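Local structure of oxidoreductase (Ralstonia eutropha, 3HJ9) at residues Pro18-Pro32 and His112-Met125. The protein binds flavin mononucleotide and is probably an FMN-dependent oxidoreductase of the nitroreductase family. Numbering follows the deposited sequence.
Sequences PRPAVGTSERVITLP and HCLELKRAADLRSM
Arg19 and Asp121 meet twice, through backbone and side chain. Their main chains form an antiparallel hydrogen-bonded pair, with Asp121 N 2.8 Å from Arg19 O. On the same face of this short ladder, Arg19 bends at chi3 (-65°) and brings NE to 3.2 Å from Asp121 OD2 in a salt bridge. The guanidinium and carboxylate planes stand 86° apart, and NE meets OD2 from above the carboxylate plane, while NH2 goes on to Arg123 O at 3.0 Å. Arginine suits this place because one flat group serves both acceptors.

The second strand pair, 28-30 with 113-116, runs antiparallel through three backbone bonds, one of them from Leu114 N to Ile29 O at 2.9 Å. Beta-branched Val28 and Ile29 suit the extended chain, and Ile29 CB packs on Leu114 CB. Beyond it, Leu31 CD1 lies over the His112 ring in a CH-pi contact, 3.9 Å from the centroid. At the ring edge NE2 makes a weak bond to Pro32 O, while ND1 is held by Tyr107.

In the second shell, Arg123 grips Asp121 side-on, its NE 2.8 Å from Asp121 OD1 and its NH2 bonded to OD2 from the face opposite Arg19. Arg123 N also bonds OD1, closing an Asx turn; two arginines probably keep this buried aspartate ionised.

The chain turns a corner at Lys117, dividing the contact between two sheets. Strand 28-30 is the outermost on one side of the large antiparallel sheet within this chain; helix 62-73 packs on Leu31 and Leu114, and helix 190-196 on Pro18 and Leu122.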
# COMPACT_ATOMS: atom_id res chain seq x y z
N PRO A 18 -17.31 -23.58 2.48
CA PRO A 18 -15.90 -23.90 2.60
C PRO A 18 -15.66 -25.37 2.26
O PRO A 18 -16.47 -26.22 2.62
CB PRO A 18 -15.62 -23.64 4.08
CG PRO A 18 -16.63 -22.58 4.44
CD PRO A 18 -17.85 -23.10 3.77
N ARG A 19 -14.58 -25.64 1.53
CA ARG A 19 -14.22 -27.01 1.18
C ARG A 19 -13.54 -27.65 2.41
O ARG A 19 -12.97 -26.92 3.28
CB ARG A 19 -13.30 -27.05 -0.02
CG ARG A 19 -13.97 -26.67 -1.33
CD ARG A 19 -12.98 -26.75 -2.48
NE ARG A 19 -11.93 -25.75 -2.30
CZ ARG A 19 -12.06 -24.45 -2.52
NH1 ARG A 19 -13.20 -23.93 -2.98
NH2 ARG A 19 -11.03 -23.64 -2.29
N PRO A 20 -13.57 -28.99 2.48
CA PRO A 20 -12.89 -29.68 3.56
C PRO A 20 -11.37 -29.46 3.50
O PRO A 20 -10.79 -29.34 2.39
CB PRO A 20 -13.22 -31.15 3.32
CG PRO A 20 -14.15 -31.22 2.21
CD PRO A 20 -14.26 -29.93 1.57
N ALA A 21 -10.73 -29.35 4.67
CA ALA A 21 -9.29 -29.19 4.73
C ALA A 21 -8.60 -30.43 4.11
O ALA A 21 -9.10 -31.56 4.23
CB ALA A 21 -8.82 -28.93 6.18
N VAL A 22 -7.53 -30.18 3.38
CA VAL A 22 -6.71 -31.20 2.73
C VAL A 22 -5.39 -31.16 3.47
O VAL A 22 -4.69 -30.15 3.44
CB VAL A 22 -6.43 -30.88 1.24
CG1 VAL A 22 -5.61 -32.00 0.60
CG2 VAL A 22 -7.72 -30.63 0.50
N GLY A 23 -5.07 -32.24 4.15
CA GLY A 23 -3.82 -32.35 4.89
C GLY A 23 -4.10 -32.46 6.38
O GLY A 23 -5.22 -32.83 6.82
N THR A 24 -3.05 -32.18 7.14
CA THR A 24 -3.10 -32.22 8.60
C THR A 24 -3.30 -30.73 8.95
O THR A 24 -2.50 -29.90 8.54
CB THR A 24 -1.81 -32.89 9.19
OG1 THR A 24 -0.66 -32.05 8.99
CG2 THR A 24 -1.55 -34.28 8.53
N SER A 25 -4.40 -30.44 9.65
CA SER A 25 -4.81 -29.10 10.03
C SER A 25 -4.26 -28.79 11.45
O SER A 25 -5.00 -28.73 12.44
CB SER A 25 -6.33 -29.04 9.93
OG SER A 25 -6.81 -27.82 10.40
N GLU A 26 -2.95 -28.59 11.50
CA GLU A 26 -2.21 -28.38 12.76
C GLU A 26 -2.60 -27.07 13.44
O GLU A 26 -2.94 -26.09 12.77
CB GLU A 26 -0.70 -28.43 12.53
CG GLU A 26 -0.16 -29.74 11.92
CD GLU A 26 -0.40 -31.00 12.77
OE1 GLU A 26 -0.56 -30.91 14.02
OE2 GLU A 26 -0.41 -32.12 12.19
N ARG A 27 -2.59 -27.08 14.77
CA ARG A 27 -3.00 -25.92 15.58
C ARG A 27 -2.08 -24.71 15.39
O ARG A 27 -2.55 -23.57 15.33
CB ARG A 27 -3.11 -26.33 17.07
CG ARG A 27 -3.73 -25.26 17.92
CD ARG A 27 -4.17 -25.77 19.28
NE ARG A 27 -4.73 -24.64 20.03
CZ ARG A 27 -4.01 -23.69 20.65
NH1 ARG A 27 -2.66 -23.71 20.65
NH2 ARG A 27 -4.65 -22.70 21.28
N VAL A 28 -0.77 -24.97 15.29
CA VAL A 28 0.24 -23.95 15.07
C VAL A 28 1.24 -24.41 14.02
O VAL A 28 1.67 -25.55 14.06
CB VAL A 28 1.04 -23.65 16.37
CG1 VAL A 28 2.13 -22.61 16.12
CG2 VAL A 28 0.12 -23.19 17.47
N ILE A 29 1.56 -23.55 13.06
CA ILE A 29 2.63 -23.81 12.10
C ILE A 29 3.75 -22.80 12.45
O ILE A 29 3.52 -21.59 12.39
CB ILE A 29 2.22 -23.67 10.63
CG1 ILE A 29 1.08 -24.64 10.29
CG2 ILE A 29 3.42 -23.95 9.72
CD1 ILE A 29 0.51 -24.45 8.89
N THR A 30 4.91 -23.31 12.89
CA THR A 30 6.06 -22.46 13.20
C THR A 30 6.77 -22.18 11.87
O THR A 30 6.87 -23.05 11.01
CB THR A 30 7.02 -23.11 14.21
OG1 THR A 30 7.35 -24.42 13.75
CG2 THR A 30 6.36 -23.20 15.58
N LEU A 31 7.22 -20.96 11.70
CA LEU A 31 7.87 -20.51 10.47
C LEU A 31 9.35 -20.26 10.75
O LEU A 31 9.70 -19.77 11.83
CB LEU A 31 7.21 -19.22 10.01
CG LEU A 31 5.72 -19.27 9.70
CD1 LEU A 31 5.17 -17.88 9.59
CD2 LEU A 31 5.45 -20.08 8.40
N PRO A 32 10.23 -20.55 9.77
CA PRO A 32 11.66 -20.28 9.98
C PRO A 32 11.96 -18.80 9.96
O PRO A 32 11.16 -18.00 9.43
CB PRO A 32 12.33 -21.02 8.81
CG PRO A 32 11.31 -21.00 7.75
CD PRO A 32 10.01 -21.20 8.46
N HIS A 112 6.01 -14.95 14.90
CA HIS A 112 6.25 -15.39 13.54
C HIS A 112 5.77 -16.82 13.34
O HIS A 112 6.54 -17.72 13.07
CB HIS A 112 7.72 -15.19 13.15
CG HIS A 112 8.01 -15.40 11.70
ND1 HIS A 112 7.35 -14.71 10.70
CD2 HIS A 112 8.90 -16.21 11.07
CE1 HIS A 112 7.80 -15.11 9.53
NE2 HIS A 112 8.74 -16.02 9.73
N CYS A 113 4.48 -17.02 13.58
CA CYS A 113 3.86 -18.30 13.37
C CYS A 113 2.42 -18.11 12.92
O CYS A 113 1.88 -17.00 13.02
CB CYS A 113 3.93 -19.13 14.64
SG CYS A 113 2.99 -18.39 15.93
N LEU A 114 1.83 -19.21 12.49
CA LEU A 114 0.43 -19.31 12.04
C LEU A 114 -0.40 -20.09 13.08
O LEU A 114 -0.01 -21.14 13.52
CB LEU A 114 0.39 -20.02 10.68
CG LEU A 114 1.04 -19.32 9.46
CD1 LEU A 114 1.11 -20.29 8.25
CD2 LEU A 114 0.24 -18.11 9.16
N GLU A 115 -1.54 -19.52 13.49
CA GLU A 115 -2.47 -20.09 14.47
C GLU A 115 -3.75 -20.43 13.72
O GLU A 115 -4.27 -19.60 12.99
CB GLU A 115 -2.77 -19.07 15.56
CG GLU A 115 -1.58 -18.68 16.40
CD GLU A 115 -1.91 -17.66 17.54
OE1 GLU A 115 -1.56 -17.97 18.71
OE2 GLU A 115 -2.52 -16.58 17.29
N LEU A 116 -4.23 -21.67 13.87
CA LEU A 116 -5.45 -22.14 13.19
C LEU A 116 -6.69 -21.35 13.63
O LEU A 116 -6.92 -21.17 14.83
CB LEU A 116 -5.64 -23.65 13.39
CG LEU A 116 -6.82 -24.35 12.67
CD1 LEU A 116 -6.65 -24.27 11.16
CD2 LEU A 116 -6.90 -25.81 13.18
N LYS A 117 -7.40 -20.81 12.66
CA LYS A 117 -8.67 -20.07 12.82
C LYS A 117 -9.82 -20.98 12.39
O LYS A 117 -10.86 -20.99 13.05
CB LYS A 117 -8.66 -18.80 11.95
CG LYS A 117 -9.92 -17.91 12.05
CD LYS A 117 -10.10 -17.28 13.46
CE LYS A 117 -11.49 -16.71 13.59
NZ LYS A 117 -11.88 -16.26 14.94
N ARG A 118 -9.66 -21.69 11.26
CA ARG A 118 -10.66 -22.69 10.82
C ARG A 118 -10.08 -23.88 10.01
O ARG A 118 -9.39 -23.68 9.01
CB ARG A 118 -11.78 -21.98 10.05
CG ARG A 118 -13.01 -22.83 9.99
CD ARG A 118 -14.15 -22.17 9.30
NE ARG A 118 -15.24 -23.13 9.26
CZ ARG A 118 -16.43 -22.94 8.69
NH1 ARG A 118 -16.74 -21.81 8.06
NH2 ARG A 118 -17.32 -23.92 8.77
N ALA A 119 -10.42 -25.09 10.42
CA ALA A 119 -9.97 -26.33 9.75
C ALA A 119 -10.84 -26.56 8.51
O ALA A 119 -11.66 -27.44 8.49
CB ALA A 119 -9.99 -27.54 10.73
N ALA A 120 -10.64 -25.72 7.52
CA ALA A 120 -11.36 -25.75 6.25
C ALA A 120 -10.55 -24.98 5.20
O ALA A 120 -9.75 -24.07 5.55
CB ALA A 120 -12.74 -25.14 6.39
N ASP A 121 -10.78 -25.32 3.93
CA ASP A 121 -10.12 -24.66 2.77
C ASP A 121 -11.01 -23.50 2.30
O ASP A 121 -12.02 -23.74 1.63
CB ASP A 121 -9.84 -25.70 1.66
CG ASP A 121 -9.26 -25.10 0.38
OD1 ASP A 121 -8.89 -23.89 0.31
OD2 ASP A 121 -9.21 -25.85 -0.59
N LEU A 122 -10.61 -22.27 2.67
CA LEU A 122 -11.36 -21.05 2.32
C LEU A 122 -10.71 -20.27 1.17
O LEU A 122 -10.91 -19.06 1.02
CB LEU A 122 -11.54 -20.14 3.55
CG LEU A 122 -12.53 -20.64 4.60
CD1 LEU A 122 -11.98 -21.79 5.39
CD2 LEU A 122 -12.89 -19.49 5.52
N ARG A 123 -9.95 -20.95 0.32
CA ARG A 123 -9.35 -20.26 -0.81
C ARG A 123 -10.45 -19.91 -1.82
O ARG A 123 -11.39 -20.68 -2.02
CB ARG A 123 -8.29 -21.11 -1.47
CG ARG A 123 -7.07 -21.29 -0.59
CD ARG A 123 -6.09 -22.21 -1.28
NE ARG A 123 -6.67 -23.54 -1.42
CZ ARG A 123 -6.28 -24.48 -2.28
NH1 ARG A 123 -5.26 -24.29 -3.12
NH2 ARG A 123 -6.90 -25.65 -2.28
N SER A 124 -10.27 -18.75 -2.46
CA SER A 124 -11.20 -18.14 -3.40
C SER A 124 -12.68 -18.16 -2.93
O SER A 124 -13.56 -18.74 -3.56
CB SER A 124 -11.02 -18.65 -4.83
OG SER A 124 -11.21 -20.03 -4.90
N MSE A 125 -12.87 -17.51 -1.78
CA MSE A 125 -14.18 -17.32 -1.15
C MSE A 125 -14.49 -15.82 -1.10
O MSE A 125 -15.16 -15.35 -0.19
CB MSE A 125 -14.18 -17.94 0.26
CG MSE A 125 -13.97 -19.43 0.29
SE MSE A 125 -15.43 -20.38 -0.56
CE MSE A 125 -16.83 -19.67 0.56
O HOH W 1 -12.38 -29.37 6.97
O HOH W 2 8.60 -18.82 14.32